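Local coordinates for phosphoserine aminotransferase (Bacillus alcalophilus, PDB 1W23), which catalyses the reversible, pyridoxal-phosphate-dependent transamination between phosphoserine and 2-oxoglutarate in serine biosynthesis, and the matching reaction of phosphohydroxythreonine, at residues N151-T156 with R328-C333; M173-L178 with L296-F301; A76-T81 with T222-A227; F71-A76 with L235-P240. All blocks are in the same frame, centred on the assembly; numbering follows the deposited sequence. Where two conformers were deposited one is given.

Contact 1: N151-T156 with R328-C333; sequences NTIYGT and RSVGGC. With PLP (pyridoxal-5'-phosphate), chain J.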
# COMPACT_ATOMS: atom_id res chain seq x y z
N ASN A 151 -6.96 14.59 -16.76
CA ASN A 151 -5.55 14.60 -17.11
C ASN A 151 -4.83 15.56 -16.16
O ASN A 151 -4.75 16.78 -16.37
CB ASN A 151 -5.37 15.01 -18.56
CG ASN A 151 -6.20 14.06 -19.42
OD1 ASN A 151 -5.80 12.92 -19.63
ND2 ASN A 151 -7.34 14.52 -19.90
N THR A 152 -4.36 14.97 -15.05
CA THR A 152 -3.97 15.73 -13.85
C THR A 152 -2.90 16.77 -14.13
O THR A 152 -2.87 17.83 -13.48
CB THR A 152 -3.43 14.71 -12.79
OG1 THR A 152 -4.23 13.51 -12.90
CG2 THR A 152 -3.51 15.26 -11.37
N ILE A 153 -1.96 16.44 -15.03
CA ILE A 153 -0.84 17.34 -15.33
C ILE A 153 -1.21 18.50 -16.21
O ILE A 153 -0.68 19.62 -16.09
CB ILE A 153 0.35 16.52 -15.90
CG1 ILE A 153 0.96 15.69 -14.76
CG2 ILE A 153 1.38 17.41 -16.59
CD1 ILE A 153 1.87 14.55 -15.16
N TYR A 154 -2.14 18.25 -17.14
CA TYR A 154 -2.55 19.23 -18.17
C TYR A 154 -3.80 19.99 -17.82
O TYR A 154 -4.08 21.03 -18.44
CB TYR A 154 -2.69 18.51 -19.54
CG TYR A 154 -1.30 18.19 -20.07
CD1 TYR A 154 -0.72 16.96 -19.87
CD2 TYR A 154 -0.57 19.15 -20.70
CE1 TYR A 154 0.57 16.69 -20.32
CE2 TYR A 154 0.72 18.88 -21.17
CZ TYR A 154 1.27 17.64 -20.98
OH TYR A 154 2.56 17.37 -21.43
N GLY A 155 -4.58 19.57 -16.84
CA GLY A 155 -5.77 20.34 -16.42
C GLY A 155 -6.94 20.24 -17.37
O GLY A 155 -7.73 21.20 -17.47
N THR A 156 -7.11 19.12 -18.04
CA THR A 156 -8.24 18.86 -18.92
C THR A 156 -9.04 17.66 -18.41
O THR A 156 -8.51 16.82 -17.68
CB THR A 156 -7.78 18.60 -20.37
OG1 THR A 156 -7.00 17.40 -20.32
CG2 THR A 156 -6.99 19.74 -20.96
N ARG A 328 6.61 19.04 -12.77
CA ARG A 328 7.92 19.28 -13.22
C ARG A 328 8.08 19.13 -14.73
O ARG A 328 8.89 19.77 -15.39
CB ARG A 328 8.89 18.29 -12.53
CG ARG A 328 8.72 16.90 -13.15
CD ARG A 328 9.28 15.78 -12.33
NE ARG A 328 8.91 14.42 -12.61
CZ ARG A 328 8.56 13.63 -13.61
NH1 ARG A 328 8.46 14.10 -14.86
NH2 ARG A 328 8.30 12.33 -13.39
N SER A 329 7.27 18.30 -15.36
CA SER A 329 7.34 18.05 -16.80
C SER A 329 6.81 19.21 -17.64
O SER A 329 7.10 19.29 -18.84
CB SER A 329 6.57 16.78 -17.22
OG SER A 329 5.18 16.92 -16.97
N VAL A 330 5.98 20.08 -17.08
CA VAL A 330 5.36 21.15 -17.82
C VAL A 330 5.55 22.57 -17.24
O VAL A 330 5.34 23.56 -17.92
CB VAL A 330 3.83 20.96 -18.03
CG1 VAL A 330 3.55 19.70 -18.84
CG2 VAL A 330 3.07 20.93 -16.72
N GLY A 331 5.96 22.70 -15.99
CA GLY A 331 6.11 24.05 -15.49
C GLY A 331 4.77 24.73 -15.26
O GLY A 331 3.72 24.16 -15.10
N GLY A 332 4.84 26.09 -15.21
CA GLY A 332 3.73 26.92 -14.87
C GLY A 332 3.18 26.62 -13.49
O GLY A 332 3.92 26.30 -12.55
N CYS A 333 1.86 26.77 -13.35
CA CYS A 333 1.16 26.70 -12.08
C CYS A 333 0.04 25.66 -12.18
O CYS A 333 -0.54 25.47 -13.27
CB CYS A 333 0.54 28.06 -11.71
SG CYS A 333 1.73 29.42 -11.78
N1 PLP J . -3.10 8.44 -13.14
C2 PLP J . -3.48 9.73 -12.84
C2A PLP J . -4.55 10.32 -13.67
C3 PLP J . -2.87 10.40 -11.79
O3 PLP J . -3.25 11.62 -11.48
C4 PLP J . -1.82 9.75 -11.03
C4A PLP J . -1.23 10.46 -9.87
C5 PLP J . -1.48 8.43 -11.37
C6 PLP J . -2.11 7.81 -12.44
C5A PLP J . -0.39 7.67 -10.67
O4P PLP J . -0.92 7.16 -9.39
P PLP J . 0.09 6.36 -8.38
O1P PLP J . 1.16 7.34 -7.99
O2P PLP J . 0.64 5.18 -9.16
O3P PLP J . -0.87 5.95 -7.28
O HOH W 1 3.95 15.83 -19.22
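Val-330 meets Ile-153 and Tyr-154 with both of its methyl groups, and these apolar contacts carry the pairing. Its CG1 lies 3.6 Å from Tyr-154 OH and close to CZ, approaching the phenol end of the ring obliquely. Ile-153 sends CG2 against Val-330 CG1 at 3.9 Å; with chi1 (to CG1) at -71°, this methyl falls anti to the backbone N, where it also rests over the rim of one face of the Tyr-154 ring. The same methyl reaches Ser-329 OG at 3.9 Å. The polar link is indirect: one water stands 3.0 Å from Tyr-154 OH and 2.8 Å from Ser-329 OG, and the serine hydroxyl is also bonded to His-327. No direct hydrogen bond joins the two segments. Within 151-156 the turn fastens itself: Gly-155 N donates to Asn-151 O at 2.8 Å, and Asn-151 ND2 reaches Thr-156 OG1 at 2.9 Å, the acceptor tilted 29° from the amide plane. The cofactor is met here by Thr-152, whose OG1 is 2.6 Å from O3 of the pyridoxal phosphate in a hydrogen bond and is bonded to Ser-175 too. The turn thus grips the cofactor's ring hydroxyl oxygen with one residue and packs the next two on the loop leading to strand 333-336, part of the pyridoxal-phosphate site of a class-V aminotransferase.

Contact 2: M173-L178 with L296-F301; sequences MSSDIL and LMNVTF. With PLP (pyridoxal-5'-phosphate), chain J.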
# COMPACT_ATOMS: atom_id res chain seq x y z
N MET A 173 -9.47 7.03 -13.54
CA MET A 173 -10.21 8.13 -12.92
C MET A 173 -9.52 8.63 -11.66
O MET A 173 -10.17 9.23 -10.78
CB MET A 173 -11.67 7.78 -12.62
CG MET A 173 -12.42 7.34 -13.92
SD MET A 173 -14.19 7.27 -13.57
CE MET A 173 -14.85 6.97 -15.22
N SER A 174 -8.22 8.41 -11.53
CA SER A 174 -7.50 8.79 -10.32
C SER A 174 -7.80 10.18 -9.84
O SER A 174 -8.01 10.37 -8.63
CB SER A 174 -6.01 8.68 -10.54
OG SER A 174 -5.57 7.34 -10.74
N SER A 175 -7.82 11.20 -10.72
CA SER A 175 -7.92 12.56 -10.25
C SER A 175 -9.31 13.18 -10.36
O SER A 175 -9.46 14.36 -10.02
CB SER A 175 -6.83 13.41 -10.87
OG SER A 175 -6.86 13.32 -12.29
N ASP A 176 -10.35 12.41 -10.71
CA ASP A 176 -11.71 12.93 -10.63
C ASP A 176 -12.76 11.93 -10.18
O ASP A 176 -13.95 12.29 -10.15
CB ASP A 176 -12.17 13.62 -11.92
CG ASP A 176 -12.49 12.67 -13.08
OD1 ASP A 176 -12.22 11.45 -12.90
OD2 ASP A 176 -12.98 13.18 -14.12
N ILE A 177 -12.40 10.75 -9.72
CA ILE A 177 -13.44 9.80 -9.26
C ILE A 177 -14.24 10.41 -8.09
O ILE A 177 -13.71 10.98 -7.17
CB ILE A 177 -12.81 8.47 -8.84
CG1 ILE A 177 -13.86 7.41 -8.58
CG2 ILE A 177 -11.80 8.64 -7.69
CD1 ILE A 177 -13.35 5.98 -8.49
N LEU A 178 -15.55 10.23 -8.18
CA LEU A 178 -16.47 10.69 -7.11
C LEU A 178 -16.37 12.17 -6.83
O LEU A 178 -16.62 12.65 -5.74
CB LEU A 178 -16.35 9.82 -5.86
CG LEU A 178 -17.45 9.87 -4.83
CD1 LEU A 178 -18.84 10.07 -5.34
CD2 LEU A 178 -17.36 8.64 -3.91
N LEU A 296 -12.32 20.48 -13.61
CA LEU A 296 -12.83 20.94 -12.32
C LEU A 296 -11.93 20.58 -11.17
O LEU A 296 -12.18 21.02 -10.04
CB LEU A 296 -14.25 20.39 -12.11
CG LEU A 296 -15.27 20.90 -13.12
CD1 LEU A 296 -16.58 20.14 -12.94
CD2 LEU A 296 -15.50 22.40 -13.00
N MET A 297 -10.91 19.75 -11.40
CA MET A 297 -10.03 19.18 -10.39
C MET A 297 -8.61 19.77 -10.36
O MET A 297 -8.03 19.89 -9.28
CB MET A 297 -9.95 17.66 -10.60
CG MET A 297 -11.26 16.94 -10.38
SD MET A 297 -11.77 16.71 -8.66
CE MET A 297 -12.97 18.03 -8.39
N ASN A 298 -8.06 20.10 -11.54
CA ASN A 298 -6.72 20.64 -11.64
C ASN A 298 -6.73 21.82 -12.60
O ASN A 298 -7.00 21.64 -13.76
CB ASN A 298 -5.68 19.60 -12.11
CG ASN A 298 -5.70 18.34 -11.28
OD1 ASN A 298 -6.37 17.36 -11.67
ND2 ASN A 298 -4.96 18.28 -10.18
N VAL A 299 -6.45 23.03 -12.08
CA VAL A 299 -6.49 24.25 -12.89
C VAL A 299 -5.06 24.64 -13.24
O VAL A 299 -4.27 25.02 -12.36
CB VAL A 299 -7.21 25.39 -12.15
CG1 VAL A 299 -7.21 26.62 -13.04
CG2 VAL A 299 -8.60 25.01 -11.71
N THR A 300 -4.72 24.54 -14.52
CA THR A 300 -3.35 24.77 -14.98
C THR A 300 -3.24 26.12 -15.69
O THR A 300 -4.09 26.47 -16.55
CB THR A 300 -2.90 23.61 -15.88
OG1 THR A 300 -3.86 23.45 -16.91
CG2 THR A 300 -2.73 22.33 -15.07
N PHE A 301 -2.20 26.90 -15.37
CA PHE A 301 -2.09 28.23 -15.97
C PHE A 301 -0.63 28.70 -15.88
O PHE A 301 0.16 28.21 -15.10
CB PHE A 301 -3.02 29.25 -15.34
CG PHE A 301 -2.84 29.48 -13.86
CD1 PHE A 301 -2.07 30.58 -13.42
CD2 PHE A 301 -3.39 28.67 -12.90
CE1 PHE A 301 -1.88 30.84 -12.07
CE2 PHE A 301 -3.22 28.96 -11.54
CZ PHE A 301 -2.47 30.04 -11.15
N1 PLP J . -3.10 8.44 -13.14
C2 PLP J . -3.48 9.73 -12.84
C2A PLP J . -4.55 10.32 -13.67
C3 PLP J . -2.87 10.40 -11.79
O3 PLP J . -3.25 11.62 -11.48
C4 PLP J . -1.82 9.75 -11.03
C4A PLP J . -1.23 10.46 -9.87
C5 PLP J . -1.48 8.43 -11.37
C6 PLP J . -2.11 7.81 -12.44
C5A PLP J . -0.39 7.67 -10.67
O4P PLP J . -0.92 7.16 -9.39
P PLP J . 0.09 6.36 -8.38
O1P PLP J . 1.16 7.34 -7.99
O2P PLP J . 0.64 5.18 -9.16
O3P PLP J . -0.87 5.95 -7.28
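Ser-175 and Asp-176 are the residues of 173-178 that meet Met-297 and Asn-298, and the chain arrives there through a tight turn. Met-173 O accepts from two backbone donors, Asp-176 N at 3.2 Å and Ile-177 N at 2.9 Å. Ser-174, inside the turn, brings CB to 3.6 Å from C2 of the pyridoxal phosphate, while its hydroxyl bonds to Asp-172. Ser-175 O is then approached by Met-297 CG at 3.2 Å, with CB and SD of the bent methionine chain also close. The serine side chain itself meets Asn-298, Ser-175 CB lying 4.1 Å from Asn-298 OD1; Ser-175 OG and Asn-298 OD1 do not bond each other but both accept from Asn-150, and OG is bonded to Thr-152 too. Of its side chain Asp-176 brings CB, 3.8 Å from Met-297 CG; chi1 of 74° carries the carboxylate away toward Ser-149, Gln-157 and a salt bridge with Arg-180. Chemically, the contact is one of methylenes against a peptide oxygen: no hydrogen bond crosses it, the polar side-chain ends are engaged by third residues, and Ser-175 O is buried with no hydrogen-bonding partner, faced instead by the weakly polar methionine.

Contact 3: A76-T81 with T222-A227; sequences ASLQFT and TMLQYA. With PLP (pyridoxal-5'-phosphate), chain J.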
# COMPACT_ATOMS: atom_id res chain seq x y z
N ALA A 76 -2.35 3.58 -8.95
CA ALA A 76 -2.80 3.48 -10.35
C ALA A 76 -1.69 2.96 -11.24
O ALA A 76 -1.96 2.28 -12.25
CB ALA A 76 -3.34 4.82 -10.84
N SER A 77 -0.41 3.25 -10.91
CA SER A 77 0.67 2.82 -11.79
C SER A 77 0.72 1.30 -11.92
O SER A 77 1.04 0.80 -13.00
CB SER A 77 2.02 3.33 -11.28
OG SER A 77 2.06 4.74 -11.31
N LEU A 78 0.40 0.53 -10.84
CA LEU A 78 0.37 -0.89 -11.01
C LEU A 78 -0.76 -1.33 -11.89
O LEU A 78 -0.65 -2.34 -12.63
CB LEU A 78 0.34 -1.63 -9.65
CG LEU A 78 0.57 -3.14 -9.75
CD1 LEU A 78 1.95 -3.52 -10.29
CD2 LEU A 78 0.34 -3.77 -8.38
N GLN A 79 -1.90 -0.61 -11.88
CA GLN A 79 -2.99 -0.93 -12.78
C GLN A 79 -2.60 -0.73 -14.24
O GLN A 79 -3.15 -1.45 -15.10
CB GLN A 79 -4.23 -0.06 -12.44
CG GLN A 79 -4.79 -0.33 -11.05
CD GLN A 79 -5.10 -1.83 -10.91
OE1 GLN A 79 -5.93 -2.33 -11.70
NE2 GLN A 79 -4.47 -2.50 -9.98
N PHE A 80 -1.69 0.16 -14.54
CA PHE A 80 -1.23 0.30 -15.93
C PHE A 80 -0.72 -0.99 -16.51
O PHE A 80 -0.89 -1.24 -17.70
CB PHE A 80 -0.13 1.35 -16.05
CG PHE A 80 -0.49 2.79 -15.67
CD1 PHE A 80 0.52 3.68 -15.40
CD2 PHE A 80 -1.81 3.24 -15.64
CE1 PHE A 80 0.25 5.02 -15.11
CE2 PHE A 80 -2.08 4.56 -15.35
CZ PHE A 80 -1.06 5.44 -15.14
N THR A 81 -0.07 -1.83 -15.70
CA THR A 81 0.39 -3.16 -16.17
C THR A 81 -0.62 -4.26 -15.85
O THR A 81 -0.83 -5.18 -16.67
CB THR A 81 1.80 -3.46 -15.65
OG1 THR A 81 2.28 -4.64 -16.37
CG2 THR A 81 1.91 -3.75 -14.18
N THR A 222 -0.20 -14.96 -9.19
CA THR A 222 -1.39 -14.93 -8.36
C THR A 222 -1.82 -13.52 -7.98
O THR A 222 -3.01 -13.13 -8.10
CB THR A 222 -1.12 -15.78 -7.09
OG1 THR A 222 -0.68 -17.09 -7.47
CG2 THR A 222 -2.43 -15.92 -6.34
N MET A 223 -0.88 -12.74 -7.48
CA MET A 223 -1.20 -11.38 -6.97
C MET A 223 -1.61 -10.46 -8.10
O MET A 223 -2.22 -9.42 -7.81
CB MET A 223 0.00 -10.76 -6.23
CG MET A 223 0.15 -11.16 -4.77
SD MET A 223 -1.19 -10.53 -3.72
CE MET A 223 -0.83 -8.78 -3.68
N LEU A 224 -1.29 -10.77 -9.35
CA LEU A 224 -1.53 -9.91 -10.50
C LEU A 224 -2.79 -10.29 -11.27
O LEU A 224 -3.08 -9.62 -12.28
CB LEU A 224 -0.31 -9.82 -11.41
CG LEU A 224 0.89 -9.10 -10.73
CD1 LEU A 224 2.19 -9.40 -11.43
CD2 LEU A 224 0.60 -7.60 -10.71
N GLN A 225 -3.51 -11.30 -10.84
CA GLN A 225 -4.83 -11.68 -11.41
C GLN A 225 -5.94 -10.92 -10.76
O GLN A 225 -6.06 -10.99 -9.54
CB GLN A 225 -5.09 -13.20 -11.25
CG GLN A 225 -4.08 -14.05 -11.94
CD GLN A 225 -4.51 -15.43 -12.14
OE1 GLN A 225 -5.67 -15.77 -11.89
NE2 GLN A 225 -3.56 -16.19 -12.61
N TYR A 226 -6.79 -10.25 -11.54
CA TYR A 226 -8.00 -9.69 -10.89
C TYR A 226 -8.82 -10.79 -10.22
O TYR A 226 -9.41 -10.55 -9.15
CB TYR A 226 -8.89 -8.88 -11.84
CG TYR A 226 -8.20 -7.62 -12.30
CD1 TYR A 226 -7.66 -7.51 -13.55
CD2 TYR A 226 -8.07 -6.53 -11.45
CE1 TYR A 226 -7.02 -6.35 -13.97
CE2 TYR A 226 -7.40 -5.37 -11.85
CZ TYR A 226 -6.88 -5.28 -13.13
OH TYR A 226 -6.22 -4.18 -13.56
N ALA A 227 -8.88 -11.99 -10.82
CA ALA A 227 -9.68 -13.07 -10.26
C ALA A 227 -9.27 -13.38 -8.84
O ALA A 227 -10.17 -13.71 -8.00
CB ALA A 227 -9.58 -14.30 -11.18
N1 PLP J . -3.10 8.44 -13.14
C2 PLP J . -3.48 9.73 -12.84
C2A PLP J . -4.55 10.32 -13.67
C3 PLP J . -2.87 10.40 -11.79
O3 PLP J . -3.25 11.62 -11.48
C4 PLP J . -1.82 9.75 -11.03
C4A PLP J . -1.23 10.46 -9.87
C5 PLP J . -1.48 8.43 -11.37
C6 PLP J . -2.11 7.81 -12.44
C5A PLP J . -0.39 7.67 -10.67
O4P PLP J . -0.92 7.16 -9.39
P PLP J . 0.09 6.36 -8.38
O1P PLP J . 1.16 7.34 -7.99
O2P PLP J . 0.64 5.18 -9.16
O3P PLP J . -0.87 5.95 -7.28
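Tyr-226 presents the hydroxyl edge of its ring to the amide of Gln-79, and OE1 lies at that edge, in the ring plane. The amide and ring planes stand 60° apart, so the groups cross obliquely and do not stack. Tyr-226 OH donates to Gln-79 OE1 over 2.6 Å, the donor tilted 31° from the carbonyl plane; the bend of the glutamine at chi2, -56°, helps bring the amide to the tyrosine. The other ring, Phe-80, takes no part in the pairing with 222-227 and serves the cofactor side: one face is covered near its rim by Ala-76 O, 3.5 Å above the plane, and by Ser-77 CA, while CZ comes obliquely to 3.7 Å from C6 of the pyridoxal phosphate. A phenylalanine in place of Tyr-226 would probably leave Gln-79 OE1 without this donor. Leu-78 CD1 and Leu-224 CD2 add a looser apolar contact at 4.3 Å. At the start of the helix, Ser-77 grips phosphate O2P twice, through N at 2.8 Å and OG at 2.6 Å, and Ala-76 N reaches O3P at 3.3 Å. Helix 75-87 thus has its first turn on the phosphate; Phe-80 leans on helix 101-111, Gln-79 and Tyr-226 both touch Met-189 of strand 189-193, and Tyr-226, at the start of helix 226-231, also packs on Met-82 and Leu-83.

Contact 4: F71-A76 with L235-P240; sequences FLQGGA and LYNTPP. With PLP (pyridoxal-5'-phosphate), chain R; PLP (pyridoxal-5'-phosphate), chain J.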
# COMPACT_ATOMS: atom_id res chain seq x y z
N PHE A 71 -10.08 -3.31 -3.51
CA PHE A 71 -9.14 -2.43 -2.82
C PHE A 71 -7.77 -3.08 -2.95
O PHE A 71 -7.50 -4.08 -2.29
CB PHE A 71 -9.50 -2.25 -1.36
CG PHE A 71 -10.85 -1.63 -1.08
CD1 PHE A 71 -11.61 -2.06 -0.04
CD2 PHE A 71 -11.35 -0.59 -1.88
CE1 PHE A 71 -12.85 -1.50 0.23
CE2 PHE A 71 -12.60 -0.05 -1.60
CZ PHE A 71 -13.34 -0.47 -0.54
N LEU A 72 -6.91 -2.51 -3.80
CA LEU A 72 -5.61 -3.10 -4.14
C LEU A 72 -4.49 -2.17 -3.72
O LEU A 72 -4.64 -0.94 -3.69
CB LEU A 72 -5.52 -3.37 -5.64
CG LEU A 72 -6.61 -4.30 -6.18
CD1 LEU A 72 -6.34 -4.57 -7.66
CD2 LEU A 72 -6.69 -5.61 -5.42
N GLN A 73 -3.33 -2.74 -3.48
CA GLN A 73 -2.09 -1.98 -3.32
C GLN A 73 -1.47 -1.74 -4.68
O GLN A 73 -1.78 -2.43 -5.66
CB GLN A 73 -1.15 -2.73 -2.39
CG GLN A 73 -1.68 -2.96 -0.99
CD GLN A 73 -0.63 -3.62 -0.10
OE1 GLN A 73 0.43 -3.02 0.14
NE2 GLN A 73 -0.92 -4.83 0.39
N GLY A 74 -0.55 -0.77 -4.73
CA GLY A 74 0.33 -0.57 -5.88
C GLY A 74 0.14 0.69 -6.64
O GLY A 74 0.92 1.04 -7.56
N GLY A 75 -0.91 1.46 -6.34
CA GLY A 75 -1.24 2.69 -7.02
C GLY A 75 -1.92 2.47 -8.35
O GLY A 75 -2.02 1.35 -8.88
N ALA A 76 -2.35 3.58 -8.95
CA ALA A 76 -2.80 3.48 -10.35
C ALA A 76 -1.69 2.96 -11.24
O ALA A 76 -1.96 2.28 -12.25
CB ALA A 76 -3.34 4.82 -10.84
N LEU A 235 -9.04 -9.57 0.14
CA LEU A 235 -8.39 -10.06 1.35
C LEU A 235 -7.51 -11.26 1.09
O LEU A 235 -7.27 -12.10 1.96
CB LEU A 235 -9.46 -10.39 2.42
CG LEU A 235 -10.31 -9.15 2.81
CD1 LEU A 235 -11.59 -9.64 3.51
CD2 LEU A 235 -9.56 -8.15 3.64
N TYR A 236 -7.00 -11.39 -0.14
CA TYR A 236 -6.11 -12.49 -0.48
C TYR A 236 -4.86 -12.46 0.40
O TYR A 236 -4.43 -13.47 0.95
CB TYR A 236 -5.72 -12.44 -1.97
CG TYR A 236 -4.69 -13.52 -2.24
CD1 TYR A 236 -5.07 -14.89 -2.32
CD2 TYR A 236 -3.35 -13.22 -2.39
CE1 TYR A 236 -4.10 -15.84 -2.57
CE2 TYR A 236 -2.37 -14.20 -2.61
CZ TYR A 236 -2.76 -15.51 -2.69
OH TYR A 236 -1.87 -16.53 -2.91
N ASN A 237 -4.25 -11.29 0.49
CA ASN A 237 -3.15 -11.05 1.42
C ASN A 237 -3.54 -9.88 2.31
O ASN A 237 -4.68 -9.40 2.29
CB ASN A 237 -1.79 -10.86 0.73
CG ASN A 237 -1.64 -9.54 -0.00
OD1 ASN A 237 -2.61 -9.02 -0.54
ND2 ASN A 237 -0.41 -9.03 -0.04
N THR A 238 -2.61 -9.40 3.12
CA THR A 238 -2.97 -8.40 4.13
C THR A 238 -3.28 -7.09 3.45
O THR A 238 -2.41 -6.54 2.77
CB THR A 238 -1.84 -8.22 5.13
OG1 THR A 238 -1.41 -9.48 5.65
CG2 THR A 238 -2.35 -7.37 6.30
N PRO A 239 -4.47 -6.51 3.62
CA PRO A 239 -4.80 -5.24 2.94
C PRO A 239 -4.17 -4.06 3.67
O PRO A 239 -3.74 -4.19 4.81
CB PRO A 239 -6.30 -5.19 3.01
CG PRO A 239 -6.64 -5.97 4.26
CD PRO A 239 -5.61 -7.04 4.38
N PRO A 240 -4.17 -2.91 3.02
CA PRO A 240 -3.73 -1.64 3.64
C PRO A 240 -4.87 -1.13 4.54
O PRO A 240 -5.70 -0.31 4.13
CB PRO A 240 -3.43 -0.76 2.44
CG PRO A 240 -4.41 -1.22 1.39
CD PRO A 240 -4.49 -2.71 1.59
N1 PLP R . 5.61 -14.24 4.67
C2 PLP R . 5.56 -14.41 6.04
C2A PLP R . 6.73 -15.11 6.67
C3 PLP R . 4.44 -13.94 6.74
O3 PLP R . 4.42 -14.08 8.04
C4 PLP R . 3.45 -13.24 6.03
C4A PLP R . 2.24 -12.61 6.78
C5 PLP R . 3.52 -13.14 4.65
C6 PLP R . 4.61 -13.63 3.97
C5A PLP R . 2.39 -12.55 3.73
O4P PLP R . 2.50 -11.04 3.90
P PLP R . 1.43 -10.12 3.10
O1P PLP R . 0.08 -10.46 3.66
O2P PLP R . 1.54 -10.48 1.66
O3P PLP R . 1.92 -8.75 3.42
N1 PLP J . -3.10 8.44 -13.14
C2 PLP J . -3.48 9.73 -12.84
C2A PLP J . -4.55 10.32 -13.67
C3 PLP J . -2.87 10.40 -11.79
O3 PLP J . -3.25 11.62 -11.48
C4 PLP J . -1.82 9.75 -11.03
C4A PLP J . -1.23 10.46 -9.87
C5 PLP J . -1.48 8.43 -11.37
C6 PLP J . -2.11 7.81 -12.44
C5A PLP J . -0.39 7.67 -10.67
O4P PLP J . -0.92 7.16 -9.39
P PLP J . 0.09 6.36 -8.38
O1P PLP J . 1.16 7.34 -7.99
O2P PLP J . 0.64 5.18 -9.16
O3P PLP J . -0.87 5.95 -7.28
O HOH W 2 0.34 -6.57 2.59
O HOH W 3 -3.00 -6.30 -1.02
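Asn-237 and Gln-73 come closest at their amide nitrogens, without bonding, and a water bridges them, 2.9 Å from Gln-73 NE2, from which it accepts, and 2.8 Å from Asn-237 OD1, to which it donates. A chi1 of 72° holds the asparagine amide between its backbone N and carbonyl carbon, and ND2 donates almost straight, 3.0 Å and 167°, to O2P of the second subunit's pyridoxal phosphate. A leucine in place of Asn-237 would probably leave that phosphate oxygen without this donor and the water without its acceptor. Thr-238 holds another oxygen of the same phosphate, O1P, with both N, at 2.9 Å, and OG1, at 2.7 Å, so the active site is completed across the dimer interface. Its carbonyl oxygen lies 3.3 Å from Gln-73 NE2 at too poor an angle for a hydrogen bond; a second water instead accepts from Gln-73 NE2 at 3.1 Å and donates to Thr-238 O and to phosphate O3P. Gln-73 OE1 accepts from Gly-74 N of the second subunit, which helps fix the amide's rotation. Pro-240 closes the contact through its ring, CD lying 3.8 Å from Gln-73 CG as the side chains slide past each other. Gln-73 follows strand 67-72 and precedes helix 75-87; Pro-240 occupies the N-cap position of helix 241-256, which, together with helix 44-61, packs around Phe-71.

How the contacts relate
From the N terminus, 71-76 comes first and pairs with 235-240, closing contact 4, the long loop that contains contact 3 (76-81 with 222-227); the two share Ala-76 and helix 75-87. Contact 1 opens at 151-156, still within those loops, and closes only at 328-333, so it crosses both. Contact 2 (173-178 with 296-301) lies within contact 1 and likewise crosses contacts 3 and 4. The first segments of contacts 1 and 2 are loops beside the seven-stranded sheet; their second segments meet where strands 298-302 and 333-336 pair in the three-stranded sheet. Ser-174 packs on Ala-76, and all four contacts reach one cofactor; contact 4 also reaches the second subunit's.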